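Peptidoglycan synthetase penicillin-binding protein 3 (Bifidobacterium adolescentis, PDB 4YE5) probably binds penicillin and, as a member of the transpeptidase family, is thought to cross-link peptidoglycan during cell-wall synthesis. Local coordinates at residues Leu28-Lys34 with Ala209-Ser213; Gly186-Gln191 with Thr202-Asp208; Glu281-Gly286 with Gly401-Asn407; Lys486-Ala490 with Ile502-Tyr506. All coordinates share one frame. Numbering follows the deposited sequence.

Contact 1. Residues Leu28-Lys34 with Ala209-Ser213; sequences LKARRGK and AVNGS
The methyl of Ala209 packs against the backbone of Leu28, with CB 3.5 Å from Leu28 O and 4.1 Å from Ala30 CA. Two extended loop segments, Leu28-Lys34 and Ala209-Ser213, run side by side with end-to-end directions only 9° apart, Ala30 facing Asn211 (CA-CA 4.5 Å) and Gly33 facing Gly212 (4.4 Å). Asn211 OD1 takes the place a backbone carbonyl would hold in a strand pair: with chi1 near -72° (m), it accepts from Arg31 N at 2.9 Å and almost straight, while Gly212 N donates to Arg31 O at 2.8 Å. One residue thus has both backbone polar atoms engaged. A water bridges Arg31 O (3.1 Å) and Gly212 O (3.0 Å); another accepts from Arg31 NH1 (3.1 Å) and Asn211 ND2 (3.0 Å). Close approach at the far end depends on glycine: Gly33 CA sits 3.4 Å from Ser213 O in a CA-H...O contact, and a CB on Gly33 would clash with that oxygen. Arg31 also forms a salt bridge with Glu48. The paired loops continue from strands 23-28 and 202-207 to the adjacent parallel strands 35-36 and 214-217, with helix 178-182 packed against Arg32 and Ser213.

Contact 2. Residues Gly186-Gln191 with Thr202-Asp208; sequences GYQVYQ and TMTESKD
This is the antiparallel pairing of a surface beta hairpin, strands 186-191 and 202-207, within a three-stranded sheet whose other edge is strand 23-28. The strand axes approach to 4.6 Å at 136°. Tyr187 and Lys207 form a hydrogen-bonded pair, Tyr187 N to Lys207 O and Lys207 N to Tyr187 O, both 2.8 Å; Gln188 faces Ser206 in a non-hydrogen-bonded pair, CA-CA 4.2 Å. Val189 N donates to Glu205 O (2.8 Å), but Val189 O accepts from Thr204 N (2.9 Å), so the register slips by one and Tyr190 faces Met203. Past this slip Gln191 N reaches Thr202 O at 2.8 Å, and Thr204 OG1 donates to Gln191 OE1 at 2.9 Å. Tyr187, chi1 p, lays its ring face over Lys207 CB, 3.7 Å from the centroid. On the sheet face that carries Gln188 and Ser206, Tyr190, chi1 m, has CG of Met203, here selenomethionine, 4.2 Å from its centroid, a CH-pi contact, and Tyr190 OH donates to Gln188 OE1 at 2.7 Å. Thr204 and Glu205, set together against Val189, make a beta bulge in a twisted antiparallel hairpin.

Contact 3. Residues Glu281-Gly286 with Gly401-Asn407; sequences ETFEPG and GQGYTVN. With GOL (glycerol), chain E.
Val406, Glu284 and Pro285 bury the most surface where the loops Glu281-Gly286 and Gly401-Asn407 meet. Val406 forms a single antiparallel bridge with Phe283: Val406 N donates to Phe283 O at 2.8 Å and Phe283 N to Val406 O at 3.0 Å. Its chi1 is m, and CG2 packs on Phe283 CE1 (3.7 Å) and Pro285 CB (4.1 Å). Pro285 points toward the opposing loop, its CG 3.7 Å from Tyr404 CE1. Just beyond, Gly286 N donates to Gly401 O at 2.9 Å; both glycines have positive phi, and a CB on Gly401 would clash with Gly286 O. Glu284, chi1 m and chi2 t, sends OE2 to Gly403 N (2.7 Å), and the same oxygen accepts from O2 of a glycerol, probably from the crystallisation liquor, at 2.8 Å. A water links Thr282 OG1 (2.6 Å) and Thr405 OG1 (2.7 Å), the latter also hydrogen-bonded to Val383 N. Gly286 directly precedes Ser287 of an apparent SxxK motif. Backbone bonds thus join the loops at Phe283-Val406 and Gly286-Gly401, with apolar packing of Val406 and Pro285 between, while the Glu284 carboxylate accepts from Gly403 N.

Contact 4. Residues Lys486-Ala490 with Ile502-Tyr506; sequences KSGTA and IISDY
Side-chain rotamers set the character of this antiparallel pair, strand 486-490 against strand 502-506, whose short axes approach to 4.7 Å, with directions 166° apart. Tyr506, chi1 t, brings its ring over Lys486 O and places CD2 3.6 Å from Ser487 CB; Ser487 itself is p. On the opposite face Asp505 is p, with chi2 near -4°, which curls OD1 back to 2.9 Å from Gly488 O, a contact of two acceptors and no bond. Gly488 leaves room for it, since a CB there would clash with that OD1. Ile503, also p, lays CG1 4.0 Å from Ala490 CB. The hairpin forms one edge of the five-stranded antiparallel sheet of the transpeptidase domain, and Lys486-Ser487-Gly488 fits the K(T/S)G motif of penicillin-binding proteins. Consistent with that, Lys486, off-rotamer at chi1 (-98°) and pointing away from strand 502-506, hydrogen-bonds through NZ to Ser287 of the apparent SxxK motif. The backbone register pairs Gly488 with Asp505 through two 3.0 Å bonds, Gly488 N to Asp505 O and Asp505 N to Gly488 O. Ala490 pairs with Ile503: Ile503 N to Ala490 O is 2.9 Å, Ala490 N to Ile503 O 3.3 Å. Between them Thr489, chi1 p, faces Ser504, whose OG bonds to Gly532.

The four contacts form two touching pairs on opposite sides of the chain's centre. Contacts 1 and 2 are surface contacts: contact 2 is nested within the loop of chain that contact 1 closes, and Leu28 O lies 2.8 Å from Gly186 N, a probable hydrogen bond, where they meet. Contacts 3 and 4, centres 10 Å apart, belong to the transpeptidase domain; contact 4 is buried and contact 3 partly so, with Phe283 CD1 3.5 Å from Ile503 CD1. Contacts 2 and 4 both pair the strands of an antiparallel hairpin, contact 2 with a bulge and CH-pi contacts over Tyr187 and Tyr190, contact 4 in unbroken register with glycine making room for the Asp505 carboxylate. Contacts 1 and 3 instead join irregular loops using side-chain oxygens, waters and glycines.

Contact 1. Residues Leu28-Lys34 with Ala209-Ser213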
loop_
_atom_site.group_PDB
_atom_site.type_symbol
_atom_site.label_atom_id
_atom_site.label_comp_id
_atom_site.label_asym_id
_atom_site.label_seq_id
_atom_site.Cartn_x
_atom_site.Cartn_y
_atom_site.Cartn_z
ATOM N N LEU A 28 4.371 -30.125 6.224
ATOM C CA LEU A 28 2.971 -29.741 6.213
ATOM C C LEU A 28 2.936 -28.234 5.928
ATOM O O LEU A 28 3.180 -27.426 6.816
ATOM C CB LEU A 28 2.338 -30.045 7.558
ATOM C CG LEU A 28 2.532 -31.511 8.018
ATOM C CD1 LEU A 28 1.905 -31.698 9.380
ATOM C CD2 LEU A 28 1.909 -32.462 7.017
ATOM N N LYS A 29 2.676 -27.860 4.682
ATOM C CA LYS A 29 2.778 -26.445 4.315
ATOM C C LYS A 29 1.627 -25.619 4.888
ATOM O O LYS A 29 0.468 -25.991 4.751
ATOM C CB LYS A 29 2.870 -26.274 2.799
ATOM C CG LYS A 29 2.795 -24.801 2.399
ATOM C CD LYS A 29 3.560 -24.485 1.126
ATOM C CE LYS A 29 3.696 -22.972 0.958
ATOM N NZ LYS A 29 4.926 -22.658 0.175
ATOM N N ALA A 30 1.956 -24.510 5.556
ATOM C CA ALA A 30 0.943 -23.565 6.020
ATOM C C ALA A 30 0.202 -22.948 4.828
ATOM O O ALA A 30 0.816 -22.650 3.802
ATOM C CB ALA A 30 1.594 -22.448 6.867
ATOM N N ARG A 31 -1.111 -22.762 4.965
ATOM C CA ARG A 31 -1.899 -22.088 3.926
ATOM C C ARG A 31 -1.816 -20.569 4.085
ATOM O O ARG A 31 -1.870 -20.033 5.202
ATOM C CB ARG A 31 -3.360 -22.533 3.972
ATOM C CG ARG A 31 -3.527 -24.065 3.914
ATOM C CD ARG A 31 -4.967 -24.487 4.199
ATOM N NE ARG A 31 -5.909 -23.843 3.285
ATOM C CZ ARG A 31 -7.209 -23.693 3.528
ATOM N NH1 ARG A 31 -7.730 -24.143 4.665
ATOM N NH2 ARG A 31 -7.988 -23.089 2.636
ATOM N N ARG A 32 -1.682 -19.880 2.963
ATOM C CA ARG A 32 -1.519 -18.435 2.990
ATOM C C ARG A 32 -2.795 -17.717 3.430
ATOM O O ARG A 32 -3.892 -18.060 3.000
ATOM C CB ARG A 32 -1.072 -17.942 1.617
ATOM C CG ARG A 32 -0.569 -16.496 1.631
ATOM C CD ARG A 32 0.073 -16.132 0.306
ATOM N NE ARG A 32 0.637 -14.784 0.363
ATOM C CZ ARG A 32 1.817 -14.502 0.891
ATOM N NH1 ARG A 32 2.563 -15.479 1.423
ATOM N NH2 ARG A 32 2.248 -13.239 0.896
ATOM N N GLY A 33 -2.646 -16.717 4.295
ATOM C CA GLY A 33 -3.775 -15.914 4.727
ATOM C C GLY A 33 -4.350 -15.018 3.639
ATOM O O GLY A 33 -3.769 -14.863 2.565
ATOM N N LYS A 34 -5.518 -14.453 3.913
ATOM C CA LYS A 34 -6.176 -13.565 2.959
ATOM C C LYS A 34 -5.756 -12.105 3.149
ATOM O O LYS A 34 -5.244 -11.710 4.207
ATOM C CB LYS A 34 -7.707 -13.647 3.077
ATOM C CG LYS A 34 -8.313 -15.048 3.150
ATOM C CD LYS A 34 -9.844 -14.955 3.119
ATOM C CE LYS A 34 -10.522 -15.954 4.063
ATOM N NZ LYS A 34 -10.041 -17.359 3.918
ATOM N N ALA A 209 1.196 -27.406 11.305
ATOM C CA ALA A 209 1.345 -26.113 10.637
ATOM C C ALA A 209 0.521 -25.072 11.374
ATOM O O ALA A 209 -0.508 -25.395 11.967
ATOM C CB ALA A 209 0.875 -26.214 9.173
ATOM N N VAL A 210 0.970 -23.820 11.336
ATOM C CA VAL A 210 0.139 -22.703 11.756
ATOM C C VAL A 210 -0.135 -21.922 10.475
ATOM O O VAL A 210 0.793 -21.420 9.840
ATOM C CB VAL A 210 0.849 -21.810 12.790
ATOM C CG1 VAL A 210 -0.017 -20.596 13.129
ATOM C CG2 VAL A 210 1.157 -22.605 14.049
ATOM N N ASN A 211 -1.393 -21.867 10.063
ATOM C CA ASN A 211 -1.717 -21.265 8.775
ATOM C C ASN A 211 -1.539 -19.760 8.878
ATOM O O ASN A 211 -1.508 -19.224 9.985
ATOM C CB ASN A 211 -3.133 -21.623 8.347
ATOM C CG ASN A 211 -3.248 -23.065 7.942
ATOM O OD1 ASN A 211 -2.285 -23.649 7.431
ATOM N ND2 ASN A 211 -4.418 -23.654 8.160
ATOM N N GLY A 212 -1.378 -19.086 7.747
ATOM C CA GLY A 212 -1.145 -17.648 7.780
ATOM C C GLY A 212 -2.314 -16.913 8.393
ATOM O O GLY A 212 -3.442 -17.403 8.371
ATOM N N SER A 213 -2.056 -15.727 8.930
ATOM C CA SER A 213 -3.130 -14.885 9.430
ATOM C C SER A 213 -3.676 -14.014 8.293
ATOM O O SER A 213 -3.020 -13.856 7.269
ATOM C CB SER A 213 -2.627 -14.019 10.583
ATOM O OG SER A 213 -2.444 -14.806 11.749
HETATM O O HOH W 1 -4.615 -19.135 6.254
HETATM O O HOH W 2 -6.140 -25.774 6.821
#

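Contact 2. Residues Gly186-Gln191 with Thr202-Asp208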
loop_
_atom_site.group_PDB
_atom_site.type_symbol
_atom_site.label_atom_id
_atom_site.label_comp_id
_atom_site.label_asym_id
_atom_site.label_seq_id
_atom_site.Cartn_x
_atom_site.Cartn_y
_atom_site.Cartn_z
ATOM N N GLY A 186 4.458 -26.967 9.210
ATOM C CA GLY A 186 4.634 -28.028 10.190
ATOM C C GLY A 186 5.370 -29.170 9.535
ATOM O O GLY A 186 5.885 -29.012 8.419
ATOM N N TYR A 187 5.425 -30.328 10.205
ATOM C CA TYR A 187 6.074 -31.476 9.599
ATOM C C TYR A 187 5.668 -32.799 10.274
ATOM O O TYR A 187 5.074 -32.797 11.357
ATOM C CB TYR A 187 7.593 -31.306 9.652
ATOM C CG TYR A 187 8.115 -31.145 11.070
ATOM C CD1 TYR A 187 8.287 -32.247 11.899
ATOM C CD2 TYR A 187 8.412 -29.886 11.583
ATOM C CE1 TYR A 187 8.750 -32.108 13.194
ATOM C CE2 TYR A 187 8.882 -29.732 12.877
ATOM C CZ TYR A 187 9.048 -30.844 13.677
ATOM O OH TYR A 187 9.506 -30.697 14.962
ATOM N N GLN A 188 5.987 -33.908 9.614
ATOM C CA GLN A 188 5.827 -35.257 10.171
ATOM C C GLN A 188 7.104 -36.016 9.887
ATOM O O GLN A 188 7.660 -35.916 8.794
ATOM C CB GLN A 188 4.668 -36.003 9.504
ATOM C CG GLN A 188 3.281 -35.464 9.862
ATOM C CD GLN A 188 2.215 -35.909 8.876
ATOM O OE1 GLN A 188 2.526 -36.433 7.815
ATOM N NE2 GLN A 188 0.956 -35.686 9.219
ATOM N N VAL A 189 7.566 -36.793 10.858
ATOM C CA VAL A 189 8.744 -37.613 10.643
ATOM C C VAL A 189 8.352 -39.080 10.736
ATOM O O VAL A 189 7.685 -39.483 11.682
ATOM C CB VAL A 189 9.828 -37.274 11.673
ATOM C CG1 VAL A 189 11.068 -38.101 11.431
ATOM C CG2 VAL A 189 10.154 -35.778 11.609
ATOM N N TYR A 190 8.742 -39.874 9.744
ATOM C CA TYR A 190 8.365 -41.287 9.707
ATOM C C TYR A 190 9.590 -42.177 9.793
ATOM O O TYR A 190 10.596 -41.874 9.180
ATOM C CB TYR A 190 7.642 -41.588 8.397
ATOM C CG TYR A 190 6.304 -40.922 8.307
ATOM C CD1 TYR A 190 5.171 -41.536 8.836
ATOM C CD2 TYR A 190 6.164 -39.670 7.702
ATOM C CE1 TYR A 190 3.935 -40.917 8.770
ATOM C CE2 TYR A 190 4.926 -39.056 7.620
ATOM C CZ TYR A 190 3.825 -39.684 8.164
ATOM O OH TYR A 190 2.607 -39.070 8.101
ATOM N N GLN A 191 9.510 -43.281 10.533
ATOM C CA GLN A 191 10.574 -44.266 10.456
ATOM C C GLN A 191 10.206 -45.232 9.344
ATOM O O GLN A 191 9.277 -46.017 9.489
ATOM C CB GLN A 191 10.736 -45.020 11.774
ATOM C CG GLN A 191 10.843 -44.135 12.997
ATOM C CD GLN A 191 12.035 -43.192 12.964
ATOM O OE1 GLN A 191 11.896 -41.985 13.198
ATOM N NE2 GLN A 191 13.217 -43.740 12.696
ATOM N N THR A 202 6.053 -46.030 11.050
ATOM C CA THR A 202 5.650 -45.326 12.271
ATOM C C THR A 202 5.977 -43.827 12.231
ATOM O O THR A 202 7.115 -43.438 11.976
ATOM C CB THR A 202 6.323 -45.926 13.506
ATOM O OG1 THR A 202 6.005 -47.330 13.595
ATOM C CG2 THR A 202 5.862 -45.181 14.782
HETATM N N MSE A 203 4.978 -42.994 12.494
HETATM C CA MSE A 203 5.223 -41.558 12.631
HETATM C C MSE A 203 5.739 -41.248 14.045
HETATM O O MSE A 203 4.992 -41.364 15.014
HETATM C CB MSE A 203 3.943 -40.771 12.349
HETATM C CG MSE A 203 4.200 -39.277 12.197
HETATM SE SE MSE A 203 2.559 -38.212 12.123
HETATM C CE MSE A 203 1.419 -39.347 11.043
ATOM N N THR A 204 7.005 -40.860 14.175
ATOM C CA THR A 204 7.577 -40.681 15.519
ATOM C C THR A 204 7.531 -39.260 16.047
ATOM O O THR A 204 7.694 -39.027 17.245
ATOM C CB THR A 204 9.012 -41.163 15.585
ATOM O OG1 THR A 204 9.746 -40.574 14.506
ATOM C CG2 THR A 204 9.042 -42.679 15.475
ATOM N N GLU A 205 7.325 -38.299 15.157
ATOM C CA GLU A 205 7.067 -36.947 15.621
ATOM C C GLU A 205 6.314 -36.147 14.581
ATOM O O GLU A 205 6.352 -36.445 13.376
ATOM C CB GLU A 205 8.352 -36.230 16.068
ATOM C CG GLU A 205 9.440 -36.127 15.023
ATOM C CD GLU A 205 10.686 -35.387 15.521
ATOM O OE1 GLU A 205 11.756 -36.033 15.614
ATOM O OE2 GLU A 205 10.602 -34.167 15.807
ATOM N N SER A 206 5.589 -35.152 15.060
ATOM C CA SER A 206 4.913 -34.256 14.161
ATOM C C SER A 206 4.776 -32.911 14.838
ATOM O O SER A 206 4.803 -32.809 16.067
ATOM C CB SER A 206 3.544 -34.802 13.746
ATOM O OG SER A 206 2.607 -34.707 14.802
ATOM N N LYS A 207 4.648 -31.886 14.011
ATOM C CA LYS A 207 4.425 -30.531 14.470
ATOM C C LYS A 207 3.404 -29.946 13.506
ATOM O O LYS A 207 3.609 -29.985 12.302
ATOM C CB LYS A 207 5.730 -29.739 14.415
ATOM C CG LYS A 207 5.589 -28.271 14.840
ATOM C CD LYS A 207 6.912 -27.556 14.698
ATOM C CE LYS A 207 6.794 -26.074 15.008
ATOM N NZ LYS A 207 8.123 -25.418 14.884
ATOM N N ASP A 208 2.293 -29.448 14.038
ATOM C CA ASP A 208 1.229 -28.878 13.219
ATOM C C ASP A 208 1.678 -27.608 12.527
ATOM O O ASP A 208 2.433 -26.820 13.096
ATOM C CB ASP A 208 0.017 -28.534 14.080
ATOM C CG ASP A 208 -0.644 -29.754 14.660
ATOM O OD1 ASP A 208 -0.631 -30.803 13.984
ATOM O OD2 ASP A 208 -1.174 -29.660 15.787
#

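Contact 3. Residues Glu281-Gly286 with Gly401-Asn407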
loop_
_atom_site.group_PDB
_atom_site.type_symbol
_atom_site.label_atom_id
_atom_site.label_comp_id
_atom_site.label_asym_id
_atom_site.label_seq_id
_atom_site.Cartn_x
_atom_site.Cartn_y
_atom_site.Cartn_z
ATOM N N GLU A 281 6.909 7.328 -6.891
ATOM C CA GLU A 281 7.220 8.620 -7.507
ATOM C C GLU A 281 7.631 9.692 -6.482
ATOM O O GLU A 281 6.967 9.871 -5.458
ATOM C CB GLU A 281 6.009 9.124 -8.304
ATOM C CG GLU A 281 6.375 10.196 -9.317
ATOM C CD GLU A 281 7.106 9.608 -10.522
ATOM O OE1 GLU A 281 6.893 8.426 -10.844
ATOM O OE2 GLU A 281 7.895 10.321 -11.147
ATOM N N THR A 282 8.725 10.406 -6.747
ATOM C CA THR A 282 9.032 11.580 -5.941
ATOM C C THR A 282 9.150 12.800 -6.849
ATOM O O THR A 282 9.428 12.670 -8.030
ATOM C CB THR A 282 10.332 11.426 -5.114
ATOM O OG1 THR A 282 11.446 11.290 -6.000
ATOM C CG2 THR A 282 10.259 10.197 -4.192
ATOM N N PHE A 283 8.928 13.983 -6.291
ATOM C CA PHE A 283 8.868 15.207 -7.082
ATOM C C PHE A 283 8.948 16.382 -6.126
ATOM O O PHE A 283 8.641 16.241 -4.929
ATOM C CB PHE A 283 7.531 15.279 -7.836
ATOM C CG PHE A 283 6.326 14.965 -6.961
ATOM C CD1 PHE A 283 5.672 15.962 -6.266
ATOM C CD2 PHE A 283 5.888 13.649 -6.810
ATOM C CE1 PHE A 283 4.569 15.662 -5.451
ATOM C CE2 PHE A 283 4.784 13.340 -6.010
ATOM C CZ PHE A 283 4.136 14.332 -5.324
ATOM N N GLU A 284 9.335 17.541 -6.651
ATOM C CA GLU A 284 9.260 18.768 -5.878
ATOM C C GLU A 284 7.805 19.126 -5.769
ATOM O O GLU A 284 7.075 19.048 -6.766
ATOM C CB GLU A 284 10.038 19.909 -6.557
ATOM C CG GLU A 284 11.552 19.694 -6.609
ATOM C CD GLU A 284 12.234 20.718 -7.512
ATOM O OE1 GLU A 284 11.906 20.766 -8.720
ATOM O OE2 GLU A 284 13.080 21.483 -7.013
ATOM N N PRO A 285 7.361 19.518 -4.556
ATOM C CA PRO A 285 5.943 19.828 -4.360
ATOM C C PRO A 285 5.548 21.215 -4.887
ATOM O O PRO A 285 4.357 21.480 -4.979
ATOM C CB PRO A 285 5.782 19.768 -2.835
ATOM C CG PRO A 285 7.128 20.214 -2.316
ATOM C CD PRO A 285 8.131 19.610 -3.301
ATOM N N GLY A 286 6.514 22.074 -5.215
ATOM C CA GLY A 286 6.193 23.422 -5.653
ATOM C C GLY A 286 5.433 24.210 -4.583
ATOM O O GLY A 286 5.629 23.993 -3.387
ATOM N N GLY A 401 8.793 25.209 -2.002
ATOM C CA GLY A 401 8.605 23.862 -2.507
ATOM C C GLY A 401 9.569 23.446 -3.593
ATOM O O GLY A 401 9.246 22.552 -4.360
ATOM N N GLN A 402 10.748 24.075 -3.652
ATOM C CA GLN A 402 11.774 23.691 -4.631
ATOM C C GLN A 402 13.074 23.264 -3.959
ATOM O O GLN A 402 13.451 23.777 -2.899
ATOM C CB GLN A 402 12.060 24.831 -5.620
ATOM C CG GLN A 402 10.883 25.188 -6.527
ATOM C CD GLN A 402 11.189 26.350 -7.460
ATOM O OE1 GLN A 402 12.349 26.712 -7.660
ATOM N NE2 GLN A 402 10.148 26.946 -8.022
ATOM N N GLY A 403 13.767 22.327 -4.588
ATOM C CA GLY A 403 15.088 21.916 -4.137
ATOM C C GLY A 403 15.044 20.792 -3.108
ATOM O O GLY A 403 16.074 20.418 -2.542
ATOM N N TYR A 404 13.848 20.274 -2.855
ATOM C CA TYR A 404 13.672 19.070 -2.044
ATOM C C TYR A 404 12.532 18.300 -2.666
ATOM O O TYR A 404 11.748 18.879 -3.417
ATOM C CB TYR A 404 13.374 19.395 -0.581
ATOM C CG TYR A 404 12.041 20.087 -0.276
ATOM C CD1 TYR A 404 10.891 19.341 0.007
ATOM C CD2 TYR A 404 11.951 21.476 -0.204
ATOM C CE1 TYR A 404 9.684 19.964 0.328
ATOM C CE2 TYR A 404 10.739 22.111 0.109
ATOM C CZ TYR A 404 9.614 21.345 0.374
ATOM O OH TYR A 404 8.418 21.960 0.695
ATOM N N THR A 405 12.449 16.999 -2.405
ATOM C CA THR A 405 11.425 16.195 -3.070
ATOM C C THR A 405 10.593 15.415 -2.065
ATOM O O THR A 405 11.074 15.092 -0.976
ATOM C CB THR A 405 12.037 15.146 -3.990
ATOM O OG1 THR A 405 12.824 14.252 -3.188
ATOM C CG2 THR A 405 12.906 15.812 -5.080
ATOM N N VAL A 406 9.359 15.091 -2.459
ATOM C CA VAL A 406 8.431 14.359 -1.610
ATOM C C VAL A 406 7.746 13.261 -2.425
ATOM O O VAL A 406 7.718 13.333 -3.649
ATOM C CB VAL A 406 7.330 15.302 -1.106
ATOM C CG1 VAL A 406 7.953 16.530 -0.434
ATOM C CG2 VAL A 406 6.424 15.743 -2.281
ATOM N N ASN A 407 7.192 12.246 -1.757
ATOM C CA ASN A 407 6.219 11.396 -2.444
ATOM C C ASN A 407 4.818 11.836 -2.060
ATOM O O ASN A 407 4.651 12.718 -1.197
ATOM C CB ASN A 407 6.454 9.891 -2.200
ATOM C CG ASN A 407 6.518 9.538 -0.740
ATOM O OD1 ASN A 407 5.645 9.918 0.048
ATOM N ND2 ASN A 407 7.569 8.817 -0.356
HETATM C C1 GOL E . 16.309 17.706 -6.105
HETATM O O1 GOL E . 16.423 17.786 -4.698
HETATM C C2 GOL E . 15.037 18.417 -6.566
HETATM O O2 GOL E . 15.184 19.802 -6.371
HETATM C C3 GOL E . 14.758 18.162 -8.048
HETATM O O3 GOL E . 14.558 16.786 -8.277
HETATM O O HOH W 3 13.611 12.195 -4.805
#

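Contact 4. Residues Lys486-Ala490 with Ile502-Tyr506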
loop_
_atom_site.group_PDB
_atom_site.type_symbol
_atom_site.label_atom_id
_atom_site.label_comp_id
_atom_site.label_asym_id
_atom_site.label_seq_id
_atom_site.Cartn_x
_atom_site.Cartn_y
_atom_site.Cartn_z
ATOM N N LYS A 486 -4.259 23.821 -1.697
ATOM C CA LYS A 486 -3.184 24.529 -2.380
ATOM C C LYS A 486 -2.836 23.818 -3.671
ATOM O O LYS A 486 -2.879 22.592 -3.727
ATOM C CB LYS A 486 -1.916 24.618 -1.502
ATOM C CG LYS A 486 -1.755 25.949 -0.756
ATOM C CD LYS A 486 -1.623 27.181 -1.666
ATOM C CE LYS A 486 -0.242 27.245 -2.292
ATOM N NZ LYS A 486 -0.166 28.145 -3.478
ATOM N N SER A 487 -2.452 24.588 -4.689
ATOM C CA SER A 487 -1.950 24.036 -5.946
ATOM C C SER A 487 -0.456 24.278 -6.117
ATOM O O SER A 487 0.112 25.173 -5.481
ATOM C CB SER A 487 -2.639 24.722 -7.121
ATOM O OG SER A 487 -2.323 26.105 -7.110
ATOM N N GLY A 488 0.169 23.505 -7.011
ATOM C CA GLY A 488 1.558 23.730 -7.374
ATOM C C GLY A 488 1.894 23.115 -8.730
ATOM O O GLY A 488 1.083 22.393 -9.302
ATOM N N THR A 489 3.082 23.423 -9.243
ATOM C CA THR A 489 3.658 22.735 -10.391
ATOM C C THR A 489 5.133 22.629 -10.108
ATOM O O THR A 489 5.667 23.374 -9.274
ATOM C CB THR A 489 3.492 23.514 -11.726
ATOM O OG1 THR A 489 4.177 24.761 -11.636
ATOM C CG2 THR A 489 2.014 23.776 -12.043
ATOM N N ALA A 490 5.795 21.720 -10.817
ATOM C CA ALA A 490 7.226 21.547 -10.697
ATOM C C ALA A 490 7.739 20.850 -11.939
ATOM O O ALA A 490 7.036 20.014 -12.520
ATOM C CB ALA A 490 7.550 20.714 -9.454
ATOM N N ILE A 502 6.346 18.853 -16.668
ATOM C CA ILE A 502 5.971 19.330 -15.346
ATOM C C ILE A 502 4.938 18.396 -14.724
ATOM O O ILE A 502 4.319 17.596 -15.421
ATOM C CB ILE A 502 5.348 20.751 -15.418
ATOM C CG1 ILE A 502 4.016 20.701 -16.160
ATOM C CG2 ILE A 502 6.309 21.752 -16.124
ATOM C CD1 ILE A 502 2.923 21.545 -15.513
ATOM N N ILE A 503 4.781 18.478 -13.404
ATOM C CA ILE A 503 3.630 17.895 -12.754
ATOM C C ILE A 503 2.736 19.040 -12.320
ATOM O O ILE A 503 3.224 20.151 -12.071
ATOM C CB ILE A 503 4.010 17.075 -11.513
ATOM C CG1 ILE A 503 4.971 17.877 -10.646
ATOM C CG2 ILE A 503 4.668 15.751 -11.945
ATOM C CD1 ILE A 503 4.858 17.601 -9.206
ATOM N N SER A 504 1.438 18.760 -12.270
ATOM C CA SER A 504 0.434 19.588 -11.613
ATOM C C SER A 504 0.041 18.857 -10.332
ATOM O O SER A 504 -0.383 17.702 -10.392
ATOM C CB SER A 504 -0.796 19.692 -12.524
ATOM O OG SER A 504 -1.927 20.265 -11.881
ATOM N N ASP A 505 0.185 19.506 -9.176
ATOM C CA ASP A 505 -0.233 18.881 -7.921
ATOM C C ASP A 505 -1.256 19.736 -7.210
ATOM O O ASP A 505 -1.346 20.948 -7.436
ATOM C CB ASP A 505 0.942 18.455 -7.000
ATOM C CG ASP A 505 1.839 19.615 -6.550
ATOM O OD1 ASP A 505 1.632 20.757 -6.981
ATOM O OD2 ASP A 505 2.792 19.374 -5.753
ATOM N N TYR A 506 -2.043 19.098 -6.358
ATOM C CA TYR A 506 -3.148 19.792 -5.727
ATOM C C TYR A 506 -3.542 18.955 -4.539
ATOM O O TYR A 506 -3.682 17.748 -4.663
ATOM C CB TYR A 506 -4.330 19.908 -6.715
ATOM C CG TYR A 506 -5.313 21.044 -6.411
ATOM C CD1 TYR A 506 -6.340 20.885 -5.466
ATOM C CD2 TYR A 506 -5.235 22.261 -7.093
ATOM C CE1 TYR A 506 -7.266 21.948 -5.203
ATOM C CE2 TYR A 506 -6.147 23.314 -6.832
ATOM C CZ TYR A 506 -7.156 23.146 -5.893
ATOM O OH TYR A 506 -8.054 24.198 -5.643
#